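Local coordinates for inosine-uridine preferring nucleoside hydrolase family protein (Bacillus anthracis, PDB 2C40) that belongs to the inosine-uridine preferring nucleoside hydrolase family and holds a calcium ion and alpha-D-ribofuranose in its pocket, at residues S17-L22 with D53-N58; H108-L113 with A132-E137; G159-P164 with N173-P178; D207-W212 with A229-L234. One frame throughout, in Å; residues are numbered along the deposited sequence. Where two conformers were deposited one is given.

Contact 1 of 4, residues S17-L22 with D53-N58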
loop_
_atom_site.group_PDB
_atom_site.type_symbol
_atom_site.label_atom_id
_atom_site.label_comp_id
_atom_site.label_asym_id
_atom_site.label_seq_id
_atom_site.Cartn_x
_atom_site.Cartn_y
_atom_site.Cartn_z
ATOM N N SER A 17 14.135 -3.455 8.098
ATOM C CA SER A 17 15.457 -3.495 8.707
ATOM C C SER A 17 15.331 -4.093 10.096
ATOM O O SER A 17 16.116 -4.939 10.467
ATOM C CB SER A 17 16.064 -2.082 8.823
ATOM O OG SER A 17 16.508 -1.527 7.591
ATOM N N LEU A 18 14.336 -3.651 10.869
ATOM C CA LEU A 18 14.069 -4.242 12.160
ATOM C C LEU A 18 13.905 -5.752 12.066
ATOM O O LEU A 18 14.559 -6.518 12.784
ATOM C CB LEU A 18 12.821 -3.620 12.779
ATOM C CG LEU A 18 12.403 -4.191 14.128
ATOM C CD1 LEU A 18 13.435 -3.911 15.173
ATOM C CD2 LEU A 18 11.059 -3.622 14.533
ATOM N N PHE A 19 13.047 -6.190 11.152
ATOM C CA PHE A 19 12.818 -7.621 10.950
ATOM C C PHE A 19 14.114 -8.360 10.616
ATOM O O PHE A 19 14.369 -9.424 11.170
ATOM C CB PHE A 19 11.709 -7.858 9.924
ATOM C CG PHE A 19 11.738 -9.194 9.315
ATOM C CD1 PHE A 19 11.293 -10.292 10.015
ATOM C CD2 PHE A 19 12.216 -9.374 8.000
ATOM C CE1 PHE A 19 11.302 -11.563 9.419
ATOM C CE2 PHE A 19 12.230 -10.620 7.421
ATOM C CZ PHE A 19 11.783 -11.724 8.136
ATOM N N LEU A 20 14.958 -7.798 9.755
ATOM C CA LEU A 20 16.206 -8.488 9.408
ATOM C C LEU A 20 17.256 -8.429 10.534
ATOM O O LEU A 20 17.943 -9.407 10.750
ATOM C CB LEU A 20 16.785 -7.914 8.138
ATOM C CG LEU A 20 15.923 -8.022 6.879
ATOM C CD1 LEU A 20 16.478 -7.130 5.856
ATOM C CD2 LEU A 20 15.876 -9.429 6.369
ATOM N N LEU A 21 17.385 -7.310 11.257
ATOM C CA LEU A 21 18.334 -7.230 12.381
ATOM C C LEU A 21 18.093 -8.389 13.346
ATOM O O LEU A 21 19.019 -8.989 13.931
ATOM C CB LEU A 21 18.189 -5.895 13.168
ATOM C CG LEU A 21 18.672 -4.627 12.445
ATOM C CD1 LEU A 21 17.945 -3.420 12.945
ATOM C CD2 LEU A 21 20.231 -4.447 12.537
ATOM N N LEU A 22 16.814 -8.691 13.497
ATOM C CA LEU A 22 16.357 -9.663 14.447
ATOM C C LEU A 22 16.760 -11.128 14.073
ATOM O O LEU A 22 16.751 -12.012 14.910
ATOM C CB LEU A 22 14.829 -9.501 14.628
ATOM C CG LEU A 22 14.329 -8.265 15.389
ATOM C CD1 LEU A 22 12.849 -8.125 15.226
ATOM C CD2 LEU A 22 14.703 -8.342 16.884
ATOM N N ASP A 53 7.473 -9.179 18.363
ATOM C CA ASP A 53 6.687 -10.325 18.800
ATOM C C ASP A 53 6.798 -11.529 17.867
ATOM O O ASP A 53 7.108 -12.638 18.305
ATOM C CB ASP A 53 5.186 -9.994 18.886
ATOM C CG ASP A 53 4.829 -9.156 20.086
ATOM O OD1 ASP A 53 5.722 -8.689 20.791
ATOM O OD2 ASP A 53 3.628 -8.932 20.312
ATOM N N ARG A 54 6.510 -11.320 16.591
ATOM C CA ARG A 54 6.424 -12.438 15.658
ATOM C C ARG A 54 7.803 -12.994 15.298
ATOM O O ARG A 54 7.985 -14.220 15.232
ATOM C CB ARG A 54 5.690 -12.036 14.393
ATOM C CG ARG A 54 5.511 -13.177 13.398
ATOM C CD ARG A 54 4.058 -13.615 13.265
ATOM N NE ARG A 54 3.945 -14.905 12.576
ATOM C CZ ARG A 54 2.851 -15.346 11.946
ATOM N NH1 ARG A 54 1.755 -14.583 11.877
ATOM N NH2 ARG A 54 2.865 -16.546 11.355
ATOM N N PHE A 55 8.767 -12.103 15.094
ATOM C CA PHE A 55 10.029 -12.473 14.485
ATOM C C PHE A 55 11.250 -12.241 15.368
ATOM O O PHE A 55 12.369 -12.524 14.950
ATOM C CB PHE A 55 10.192 -11.691 13.178
ATOM C CG PHE A 55 9.134 -11.962 12.157
ATOM C CD1 PHE A 55 8.419 -10.904 11.580
ATOM C CD2 PHE A 55 8.868 -13.260 11.714
ATOM C CE1 PHE A 55 7.456 -11.140 10.627
ATOM C CE2 PHE A 55 7.898 -13.489 10.740
ATOM C CZ PHE A 55 7.195 -12.423 10.206
ATOM N N GLY A 56 11.044 -11.749 16.581
ATOM C CA GLY A 56 12.154 -11.425 17.474
ATOM C C GLY A 56 12.509 -12.601 18.364
ATOM O O GLY A 56 11.851 -13.633 18.293
ATOM N N LYS A 57 13.545 -12.419 19.194
ATOM C CA LYS A 57 14.051 -13.445 20.118
ATOM C C LYS A 57 13.856 -13.013 21.593
ATOM O O LYS A 57 12.877 -13.368 22.235
ATOM C CB LYS A 57 15.536 -13.700 19.821
ATOM N N ASN A 58 14.776 -12.233 22.133
ATOM C CA ASN A 58 14.720 -11.898 23.546
ATOM C C ASN A 58 13.596 -10.880 23.771
ATOM O O ASN A 58 12.982 -10.395 22.807
ATOM C CB ASN A 58 16.096 -11.399 24.034
#

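Contact 2 of 4, residues H108-L113 with A132-E137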
loop_
_atom_site.group_PDB
_atom_site.type_symbol
_atom_site.label_atom_id
_atom_site.label_comp_id
_atom_site.label_asym_id
_atom_site.label_seq_id
_atom_site.Cartn_x
_atom_site.Cartn_y
_atom_site.Cartn_z
ATOM N N HIS A 108 15.569 7.113 26.802
ATOM C CA HIS A 108 15.726 5.670 26.671
ATOM C C HIS A 108 17.126 5.307 26.150
ATOM O O HIS A 108 17.780 4.385 26.638
ATOM C CB HIS A 108 14.632 5.160 25.736
ATOM C CG HIS A 108 14.634 3.686 25.535
ATOM N ND1 HIS A 108 14.891 3.098 24.302
ATOM C CD2 HIS A 108 14.394 2.675 26.397
ATOM C CE1 HIS A 108 14.804 1.787 24.424
ATOM N NE2 HIS A 108 14.523 1.500 25.689
ATOM N N LEU A 109 17.560 6.031 25.134
ATOM C CA LEU A 109 18.856 5.801 24.535
ATOM C C LEU A 109 19.979 5.984 25.577
ATOM O O LEU A 109 20.856 5.130 25.715
ATOM C CB LEU A 109 19.012 6.738 23.338
ATOM C CG LEU A 109 20.357 6.978 22.641
ATOM C CD1 LEU A 109 21.037 5.718 22.324
ATOM C CD2 LEU A 109 20.030 7.728 21.363
ATOM N N ILE A 110 19.912 7.077 26.333
ATOM C CA ILE A 110 20.902 7.376 27.382
ATOM C C ILE A 110 20.971 6.246 28.397
ATOM O O ILE A 110 22.063 5.742 28.709
ATOM C CB ILE A 110 20.589 8.753 28.099
ATOM C CG1 ILE A 110 20.813 9.929 27.139
ATOM C CG2 ILE A 110 21.429 8.970 29.356
ATOM C CD1 ILE A 110 20.256 11.276 27.626
ATOM N N GLU A 111 19.808 5.854 28.918
ATOM C CA GLU A 111 19.733 4.874 30.014
ATOM C C GLU A 111 20.183 3.490 29.522
ATOM O O GLU A 111 20.875 2.789 30.247
ATOM C CB GLU A 111 18.326 4.789 30.608
ATOM C CG GLU A 111 17.972 5.895 31.592
ATOM N N THR A 112 19.805 3.120 28.297
ATOM C CA THR A 112 20.258 1.866 27.708
ATOM C C THR A 112 21.779 1.874 27.560
ATOM O O THR A 112 22.454 0.960 27.981
ATOM C CB THR A 112 19.678 1.608 26.294
ATOM O OG1 THR A 112 18.268 1.741 26.325
ATOM C CG2 THR A 112 20.049 0.213 25.807
ATOM N N LEU A 113 22.307 2.928 26.961
ATOM C CA LEU A 113 23.727 2.983 26.676
ATOM C C LEU A 113 24.507 2.902 27.964
ATOM O O LEU A 113 25.459 2.132 28.066
ATOM C CB LEU A 113 24.114 4.250 25.916
ATOM C CG LEU A 113 24.034 4.357 24.384
ATOM C CD1 LEU A 113 24.952 5.458 23.909
ATOM C CD2 LEU A 113 24.399 3.118 23.684
ATOM N N ALA A 132 21.081 13.738 18.877
ATOM C CA ALA A 132 21.530 15.103 19.164
ATOM C C ALA A 132 21.121 15.483 20.552
ATOM O O ALA A 132 21.900 16.025 21.358
ATOM C CB ALA A 132 20.887 16.072 18.132
ATOM N N ARG A 133 19.870 15.176 20.828
ATOM C CA ARG A 133 19.231 15.490 22.089
ATOM C C ARG A 133 19.821 14.721 23.272
ATOM O O ARG A 133 20.061 15.307 24.286
ATOM C CB ARG A 133 17.741 15.233 21.931
ATOM C CG ARG A 133 16.913 15.871 22.964
ATOM C CD ARG A 133 15.704 16.638 22.329
ATOM N NE ARG A 133 14.695 15.717 21.885
ATOM C CZ ARG A 133 13.542 15.486 22.509
ATOM N NH1 ARG A 133 13.178 16.147 23.613
ATOM N NH2 ARG A 133 12.709 14.602 21.977
ATOM N N ALA A 134 20.042 13.424 23.098
ATOM C CA ALA A 134 20.767 12.552 24.026
ATOM C C ALA A 134 22.129 13.125 24.386
ATOM O O ALA A 134 22.486 13.235 25.554
ATOM C CB ALA A 134 20.958 11.135 23.383
ATOM N N LEU A 135 22.848 13.541 23.359
ATOM C CA LEU A 135 24.181 14.124 23.512
ATOM C C LEU A 135 24.170 15.466 24.217
ATOM O O LEU A 135 25.017 15.753 25.075
ATOM C CB LEU A 135 24.807 14.275 22.139
ATOM C CG LEU A 135 25.144 12.932 21.472
ATOM C CD1 LEU A 135 25.329 13.164 19.999
ATOM C CD2 LEU A 135 26.421 12.315 22.102
ATOM N N TYR A 136 23.184 16.281 23.894
ATOM C CA TYR A 136 23.064 17.585 24.542
ATOM C C TYR A 136 22.870 17.429 26.066
ATOM O O TYR A 136 23.525 18.087 26.845
ATOM C CB TYR A 136 21.974 18.421 23.885
ATOM C CG TYR A 136 21.777 19.680 24.638
ATOM C CD1 TYR A 136 20.628 19.858 25.445
ATOM C CD2 TYR A 136 22.763 20.677 24.646
ATOM C CE1 TYR A 136 20.448 21.012 26.190
ATOM C CE2 TYR A 136 22.573 21.856 25.406
ATOM C CZ TYR A 136 21.409 22.008 26.168
ATOM O OH TYR A 136 21.187 23.139 26.959
ATOM N N GLU A 137 22.016 16.500 26.468
ATOM C CA GLU A 137 21.710 16.302 27.882
ATOM C C GLU A 137 22.738 15.475 28.643
ATOM O O GLU A 137 23.018 15.733 29.816
ATOM C CB GLU A 137 20.358 15.640 28.016
ATOM C CG GLU A 137 19.278 16.531 27.493
ATOM C CD GLU A 137 17.903 15.927 27.565
ATOM O OE1 GLU A 137 17.665 15.098 28.474
ATOM O OE2 GLU A 137 17.048 16.331 26.731
#

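Contact 3 of 4, residues G159-P164 with N173-P178. With RIB (alpha-D-ribofuranose), chain D.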
loop_
_atom_site.group_PDB
_atom_site.type_symbol
_atom_site.label_atom_id
_atom_site.label_comp_id
_atom_site.label_asym_id
_atom_site.label_seq_id
_atom_site.Cartn_x
_atom_site.Cartn_y
_atom_site.Cartn_z
ATOM N N GLY A 159 20.306 16.069 -4.204
ATOM C CA GLY A 159 19.778 15.073 -3.270
ATOM C C GLY A 159 18.373 14.607 -3.617
ATOM O O GLY A 159 17.960 14.659 -4.759
ATOM N N ASN A 160 17.631 14.142 -2.617
ATOM C CA ASN A 160 16.260 13.601 -2.860
ATOM C C ASN A 160 15.210 14.466 -2.192
ATOM O O ASN A 160 13.992 14.122 -2.165
ATOM C CB ASN A 160 16.147 12.191 -2.344
ATOM C CG ASN A 160 16.404 12.100 -0.833
ATOM O OD1 ASN A 160 16.929 13.030 -0.228
ATOM N ND2 ASN A 160 16.016 10.997 -0.236
ATOM N N VAL A 161 15.659 15.626 -1.706
ATOM C CA VAL A 161 14.770 16.660 -1.176
ATOM C C VAL A 161 14.399 17.662 -2.288
ATOM O O VAL A 161 15.248 18.373 -2.807
ATOM C CB VAL A 161 15.437 17.413 0.041
ATOM C CG1 VAL A 161 14.552 18.480 0.572
ATOM C CG2 VAL A 161 15.703 16.473 1.166
ATOM N N HIS A 162 13.119 17.718 -2.646
ATOM C CA HIS A 162 12.654 18.678 -3.644
ATOM C C HIS A 162 11.444 19.432 -3.053
ATOM O O HIS A 162 10.323 19.048 -3.216
ATOM C CB HIS A 162 12.479 17.991 -5.019
ATOM C CG HIS A 162 13.773 17.383 -5.515
ATOM N ND1 HIS A 162 14.043 16.027 -5.450
ATOM C CD2 HIS A 162 14.925 17.967 -5.949
ATOM C CE1 HIS A 162 15.278 15.798 -5.865
ATOM N NE2 HIS A 162 15.835 16.958 -6.175
ATOM N N GLU A 163 11.740 20.476 -2.279
ATOM C CA GLU A 163 10.783 21.120 -1.399
ATOM C C GLU A 163 10.924 22.627 -1.418
ATOM O O GLU A 163 12.004 23.164 -1.676
ATOM C CB GLU A 163 10.989 20.680 0.041
ATOM C CG GLU A 163 10.733 19.246 0.307
ATOM C CD GLU A 163 9.341 18.800 -0.001
ATOM O OE1 GLU A 163 8.358 19.573 0.177
ATOM O OE2 GLU A 163 9.232 17.639 -0.423
ATOM N N PRO A 164 9.836 23.336 -1.108
ATOM C CA PRO A 164 9.995 24.790 -1.040
ATOM C C PRO A 164 11.061 25.207 0.008
ATOM O O PRO A 164 11.373 24.462 0.964
ATOM C CB PRO A 164 8.590 25.265 -0.660
ATOM C CG PRO A 164 7.686 24.178 -1.142
ATOM C CD PRO A 164 8.451 22.932 -0.823
ATOM N N ASN A 173 16.984 12.550 5.543
ATOM C CA ASN A 173 17.266 12.373 6.976
ATOM C C ASN A 173 18.046 13.559 7.573
ATOM O O ASN A 173 17.800 13.942 8.722
ATOM C CB ASN A 173 17.954 11.027 7.271
ATOM C CG ASN A 173 17.002 9.822 7.098
ATOM O OD1 ASN A 173 15.776 9.976 7.112
ATOM N ND2 ASN A 173 17.570 8.621 6.996
ATOM N N SER A 174 18.973 14.131 6.800
ATOM C CA SER A 174 19.677 15.349 7.200
ATOM C C SER A 174 18.757 16.561 7.164
ATOM O O SER A 174 18.694 17.322 8.119
ATOM C CB SER A 174 20.877 15.647 6.298
ATOM O OG SER A 174 21.626 14.479 6.046
ATOM N N PHE A 175 18.068 16.744 6.050
ATOM C CA PHE A 175 17.139 17.869 5.898
ATOM C C PHE A 175 16.073 17.968 7.021
ATOM O O PHE A 175 15.764 19.041 7.453
ATOM C CB PHE A 175 16.480 17.776 4.528
ATOM C CG PHE A 175 15.583 18.952 4.172
ATOM C CD1 PHE A 175 16.121 20.216 4.008
ATOM C CD2 PHE A 175 14.218 18.764 3.954
ATOM C CE1 PHE A 175 15.339 21.287 3.678
ATOM C CE2 PHE A 175 13.384 19.837 3.620
ATOM C CZ PHE A 175 13.931 21.099 3.454
ATOM N N TRP A 176 15.566 16.839 7.506
ATOM C CA TRP A 176 14.512 16.842 8.534
ATOM C C TRP A 176 14.914 17.617 9.749
ATOM O O TRP A 176 14.069 18.279 10.355
ATOM C CB TRP A 176 14.131 15.439 8.958
ATOM C CG TRP A 176 12.789 15.267 9.725
ATOM C CD1 TRP A 176 11.573 15.144 9.181
ATOM C CD2 TRP A 176 12.606 15.079 11.148
ATOM N NE1 TRP A 176 10.628 14.974 10.134
ATOM C CE2 TRP A 176 11.233 14.899 11.357
ATOM C CE3 TRP A 176 13.480 15.035 12.257
ATOM C CZ2 TRP A 176 10.681 14.656 12.615
ATOM C CZ3 TRP A 176 12.924 14.832 13.522
ATOM C CH2 TRP A 176 11.519 14.641 13.676
ATOM N N ASP A 177 16.204 17.535 10.108
ATOM C CA ASP A 177 16.760 18.288 11.226
ATOM C C ASP A 177 18.289 18.473 11.041
ATOM O O ASP A 177 19.106 17.655 11.541
ATOM C CB ASP A 177 16.457 17.552 12.521
ATOM C CG ASP A 177 16.800 18.373 13.734
ATOM O OD1 ASP A 177 17.389 19.434 13.508
ATOM O OD2 ASP A 177 16.443 17.999 14.878
ATOM N N PRO A 178 18.672 19.517 10.308
ATOM C CA PRO A 178 20.083 19.837 10.041
ATOM C C PRO A 178 20.906 20.173 11.274
ATOM O O PRO A 178 22.124 19.883 11.307
ATOM C CB PRO A 178 19.997 21.034 9.095
ATOM C CG PRO A 178 18.603 20.991 8.552
ATOM C CD PRO A 178 17.761 20.448 9.614
HETATM O O5 RIB D . 16.445 9.956 2.413
HETATM C C5 RIB D . 16.229 8.518 2.473
HETATM C C4 RIB D . 15.354 8.223 3.693
HETATM O O4 RIB D . 14.063 8.809 3.426
HETATM C C3 RIB D . 15.136 6.754 4.109
HETATM O O3 RIB D . 15.846 6.519 5.369
HETATM C C2 RIB D . 13.560 6.523 4.110
HETATM O O2 RIB D . 12.809 5.859 5.229
HETATM C C1 RIB D . 12.983 7.936 3.846
#

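Contact 4 of 4, residues D207-W212 with A229-L234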
loop_
_atom_site.group_PDB
_atom_site.type_symbol
_atom_site.label_atom_id
_atom_site.label_comp_id
_atom_site.label_asym_id
_atom_site.label_seq_id
_atom_site.Cartn_x
_atom_site.Cartn_y
_atom_site.Cartn_z
ATOM N N ASP A 207 13.140 -8.009 -11.104
ATOM C CA ASP A 207 13.739 -9.342 -11.068
ATOM C C ASP A 207 13.991 -9.855 -9.659
ATOM O O ASP A 207 13.896 -11.041 -9.409
ATOM C CB ASP A 207 15.055 -9.375 -11.858
ATOM N N ILE A 208 14.261 -8.960 -8.727
ATOM C CA ILE A 208 14.503 -9.350 -7.325
ATOM C C ILE A 208 13.195 -9.539 -6.581
ATOM O O ILE A 208 13.054 -10.477 -5.804
ATOM C CB ILE A 208 15.462 -8.340 -6.607
ATOM C CG1 ILE A 208 16.881 -8.551 -7.139
ATOM C CG2 ILE A 208 15.433 -8.495 -5.106
ATOM C CD1 ILE A 208 17.830 -7.457 -6.819
ATOM N N ARG A 209 12.254 -8.629 -6.815
ATOM C CA ARG A 209 10.892 -8.753 -6.275
ATOM C C ARG A 209 10.267 -10.056 -6.738
ATOM O O ARG A 209 9.694 -10.760 -5.939
ATOM C CB ARG A 209 10.039 -7.565 -6.697
ATOM C CG ARG A 209 10.450 -6.189 -6.094
ATOM C CD ARG A 209 9.817 -5.029 -6.921
ATOM N NE ARG A 209 10.276 -3.716 -6.485
ATOM C CZ ARG A 209 9.668 -2.939 -5.578
ATOM N NH1 ARG A 209 8.500 -3.307 -5.001
ATOM N NH2 ARG A 209 10.235 -1.764 -5.237
ATOM N N GLU A 210 10.397 -10.387 -8.014
ATOM C CA GLU A 210 9.826 -11.620 -8.518
ATOM C C GLU A 210 10.443 -12.874 -7.939
ATOM O O GLU A 210 9.740 -13.845 -7.752
ATOM C CB GLU A 210 9.940 -11.724 -10.038
ATOM C CG GLU A 210 9.085 -10.713 -10.750
ATOM C CD GLU A 210 9.274 -10.703 -12.256
ATOM O OE1 GLU A 210 8.382 -10.107 -12.918
ATOM O OE2 GLU A 210 10.291 -11.271 -12.758
ATOM N N GLN A 211 11.760 -12.859 -7.750
ATOM C CA GLN A 211 12.500 -13.977 -7.188
ATOM C C GLN A 211 12.162 -14.179 -5.706
ATOM O O GLN A 211 12.108 -15.299 -5.223
ATOM C CB GLN A 211 14.008 -13.774 -7.364
ATOM N N TRP A 212 11.882 -13.100 -4.996
ATOM C CA TRP A 212 11.275 -13.204 -3.666
ATOM C C TRP A 212 9.874 -13.806 -3.658
ATOM O O TRP A 212 9.596 -14.659 -2.816
ATOM C CB TRP A 212 11.257 -11.834 -2.960
ATOM C CG TRP A 212 12.627 -11.418 -2.421
ATOM C CD1 TRP A 212 13.665 -12.240 -2.163
ATOM C CD2 TRP A 212 13.052 -10.106 -2.037
ATOM N NE1 TRP A 212 14.696 -11.542 -1.656
ATOM C CE2 TRP A 212 14.365 -10.224 -1.572
ATOM C CE3 TRP A 212 12.450 -8.858 -2.033
ATOM C CZ2 TRP A 212 15.107 -9.133 -1.121
ATOM C CZ3 TRP A 212 13.170 -7.776 -1.605
ATOM C CH2 TRP A 212 14.488 -7.909 -1.156
ATOM N N ALA A 229 5.541 -4.380 -1.712
ATOM C CA ALA A 229 4.371 -4.176 -2.546
ATOM C C ALA A 229 3.801 -2.772 -2.367
ATOM O O ALA A 229 3.189 -2.188 -3.254
ATOM C CB ALA A 229 3.320 -5.193 -2.147
ATOM N N ILE A 230 3.949 -2.290 -1.151
ATOM C CA ILE A 230 3.577 -0.933 -0.689
ATOM C C ILE A 230 4.371 0.192 -1.397
ATOM O O ILE A 230 3.992 1.340 -1.427
ATOM C CB ILE A 230 3.816 -0.918 0.870
ATOM C CG1 ILE A 230 2.691 -1.755 1.552
ATOM C CG2 ILE A 230 3.964 0.458 1.400
ATOM C CD1 ILE A 230 2.801 -2.035 3.127
ATOM N N VAL A 231 5.490 -0.165 -1.975
ATOM C CA VAL A 231 6.341 0.766 -2.642
ATOM C C VAL A 231 6.766 0.100 -3.992
ATOM O O VAL A 231 7.943 -0.120 -4.258
ATOM C CB VAL A 231 7.458 1.104 -1.616
ATOM C CG1 VAL A 231 8.659 0.190 -1.698
ATOM C CG2 VAL A 231 7.813 2.571 -1.651
ATOM N N PRO A 232 5.776 -0.240 -4.834
ATOM C CA PRO A 232 5.969 -1.102 -5.975
ATOM C C PRO A 232 6.528 -0.374 -7.225
ATOM O O PRO A 232 6.607 0.865 -7.252
ATOM C CB PRO A 232 4.546 -1.571 -6.260
ATOM C CG PRO A 232 3.780 -0.381 -6.024
ATOM C CD PRO A 232 4.394 0.243 -4.798
ATOM N N PRO A 233 6.894 -1.147 -8.261
ATOM C CA PRO A 233 7.338 -0.513 -9.501
ATOM C C PRO A 233 6.116 0.147 -10.204
ATOM O O PRO A 233 5.034 -0.423 -10.206
ATOM C CB PRO A 233 7.949 -1.678 -10.302
ATOM C CG PRO A 233 8.022 -2.872 -9.328
ATOM C CD PRO A 233 6.890 -2.624 -8.359
ATOM N N LEU A 234 6.289 1.334 -10.772
ATOM C CA LEU A 234 5.183 2.108 -11.341
ATOM C C LEU A 234 5.127 2.148 -12.887
ATOM O O LEU A 234 5.870 1.413 -13.550
ATOM C CB LEU A 234 5.204 3.524 -10.750
ATOM C CG LEU A 234 5.116 3.592 -9.217
ATOM C CD1 LEU A 234 5.156 5.029 -8.751
ATOM C CD2 LEU A 234 3.866 2.894 -8.695
#

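Contact 1 of 4, residues S17-L22 with D53-N58
The F55 ring has F19 leaning on one face with CE1, off toward the rim, while in one of its two conformers R54 of the same helix lays CG over the other face. F19 and F55 form a T-shaped (edge-to-face) pair in which F19 supplies the edge. The ring centroids lie 4.7 Å apart and the planes meet at 68°. The F19 edge also has F55 CB close to its own plane, so the ring is set against the root of the F55 side chain as well as its face. The tightest spot is F19 CD1 against F55 CD1, at 3.3 Å. What brings the F19 ring here is a first torsion of 159°, which turns CG away from the backbone N and sends the ring across the gap to the neighbouring helix.

Helix 12-21 links strands 2-8 and 27-34, neighbours in the parallel part of the sheet, and helix 41-55 runs on from 27-34 toward edge strand 62-64. The contact therefore joins two consecutive beta-alpha units of an open, Rossmann-like alpha/beta fold. F223 meets both phenylalanine rings from helix 219-229, extending the aromatic cluster.

One turn beyond F19, L22 meets the end of helix 41-55. Its CB sits 3.9 Å from F55 O, and its CD2 is 4.0 Å from the CA of G56, with CD1 nearly as close. G56 is where the chain leaves helical geometry, and L22 CA comes within 5.5 Å of G56 CA. Q23 NE2 bonds the carbonyl oxygens of both F19 and F55, a polar bridge beside the apolar contact.

Contact 2 of 4, residues H108-L113 with A132-E137
I110 lies over A134, its CG1 resting 3.9 Å from A134 CB and its CD1 reaching on to 3.6 Å from A134 O. The first torsion, -68°, sets CG1 anti to the carbonyl carbon, and the extended second torsion carries CD1 outward across the backbone of the other helix. I110 CD1 also comes to 4.4 Å from E137 CB, a loose touch. L109 comes to the same alanine methyl from the preceding position: its CD2 is 4.1 Å from A134 CB, so the alanine is flanked by two branched side chains. No hydrogen bond crosses between the segments.

The segment axes approach to 9.7 Å and cross at -65°, steeply enough to confine the touching to a short patch. E137 OE1 bonds H107 NE2, one residue before the segment on helix 105-115, so a polar bond also joins the helices beside the patch. Within helix 105-115, T112 folds its hydroxyl back on the chain: OG1 donates to H108 O over 2.7 Å from above the carbonyl plane, while T112 N reaches that oxygen from the opposite face. The same hydroxyl oxygen sits over the centre of the H108 imidazole, whose ND1 is bonded to Y5 OH.

L109 also packs on L122 and F124 of strand 120-124, which ties helix 105-115 to the sheet, and I110 continues onto I141. Helix 129-137 is the beta-alpha-beta crossover between the adjacent parallel strands 120-124 and 145-151; it packs here on helix 105-115, which precedes the first of them, in the helical layer beside the sheet, as in other open alpha/beta folds.

Contact 3 of 4, residues G159-P164 with N173-P178
V161 turns CG1 anti to its backbone N (179°), and F175 places its ring in the corresponding position on helix 172-176; together these torsions lay a methyl over an aromatic face. It is a CH-pi contact: V161 CG1 stands 3.6 Å from the centroid of the F175 ring and 20° off the normal. The second methyl reaches down the stem, V161 CG2 being 3.7 Å from F175 CB, so the valine straddles ring and root. E163 adds a looser touch with CG, 4.3 Å from F175 CE2, and W172 meets the phenylalanine edge-to-face.

Segment 159-164 belongs to the long loop leaving strand 145-151, at the C-terminal end of the parallel strands, where alpha/beta folds of this kind commonly carry their pockets. Here the pocket holds alpha-D-ribofuranose, and each segment sends it one asparagine. N160 ND2 donates to O5 of the sugar over 2.9 Å with an N-H...O angle of 157°. N173 ND2 reaches O3 over 3.2 Å along a more bent path; with the carbonyl oxygens of M151 and T125, three acceptors share its two hydrogens and probably help to fix the rotation of the amide. T125 also belongs to the calcium site. E171 bonds the sugar too, and its OE1 accepts from N173 N, which probably helps to position the carboxylate.

Contact 4 of 4, residues D207-W212 with A229-L234
R209 reaches across from helix 206-214 to the carbonyl oxygen of V231, its chain extended from CG to NE. NH2 donates to V231 O over 3.0 Å with an N-H...O angle of 140°, the oxygen lying 24° out of the guanidinium plane. NH1 adds a weak bond to the same oxygen, at 3.3 Å, but its stronger acceptor is Y228 O, at the end of helix 219-229. V231 O thus takes one fair and one weak N-H from the same guanidinium, and that group holds the carbonyls of Y228, in helix 219-229, and V231, in the loop after it.

P233 lies over one face of the guanidinium, with CD offset toward the rim. Its CG also touches the stem, 3.7 Å from R209 CD, the two side chains running past each other in opposite directions. P232 and L234 pack on Y83 and F82 of the second subunit, so the loop is gripped from that side as well.

The positive group is met here by carbonyl dipoles, one of them at the C-terminal end of a helix, whose partial negative charge probably favours a cation; the bonds consequently pin backbone, on a loop whose V231 side chain is about 9 Å from the bound alpha-D-ribofuranose.

Contacts 1 and 2 are both partly buried and belong to the helical layers around the sheet, yet they differ: aromatic rings and a helix end in contact 1, aliphatic branches around an alanine in contact 2. Contact 3 is the buried one and the one that borders the sugar, pairing an apolar contact with asparagines bonded to the ligand. Contact 4 lies at the surface, near the second subunit, and relies on arginine-to-carbonyl bonds. Helix 219-229 links two of them, giving F223 to the rings of contact 1 and Y228 O to contact 4. Contacts 2 and 4 are farthest apart, their centres about 37 Å from each other across the chain's centre.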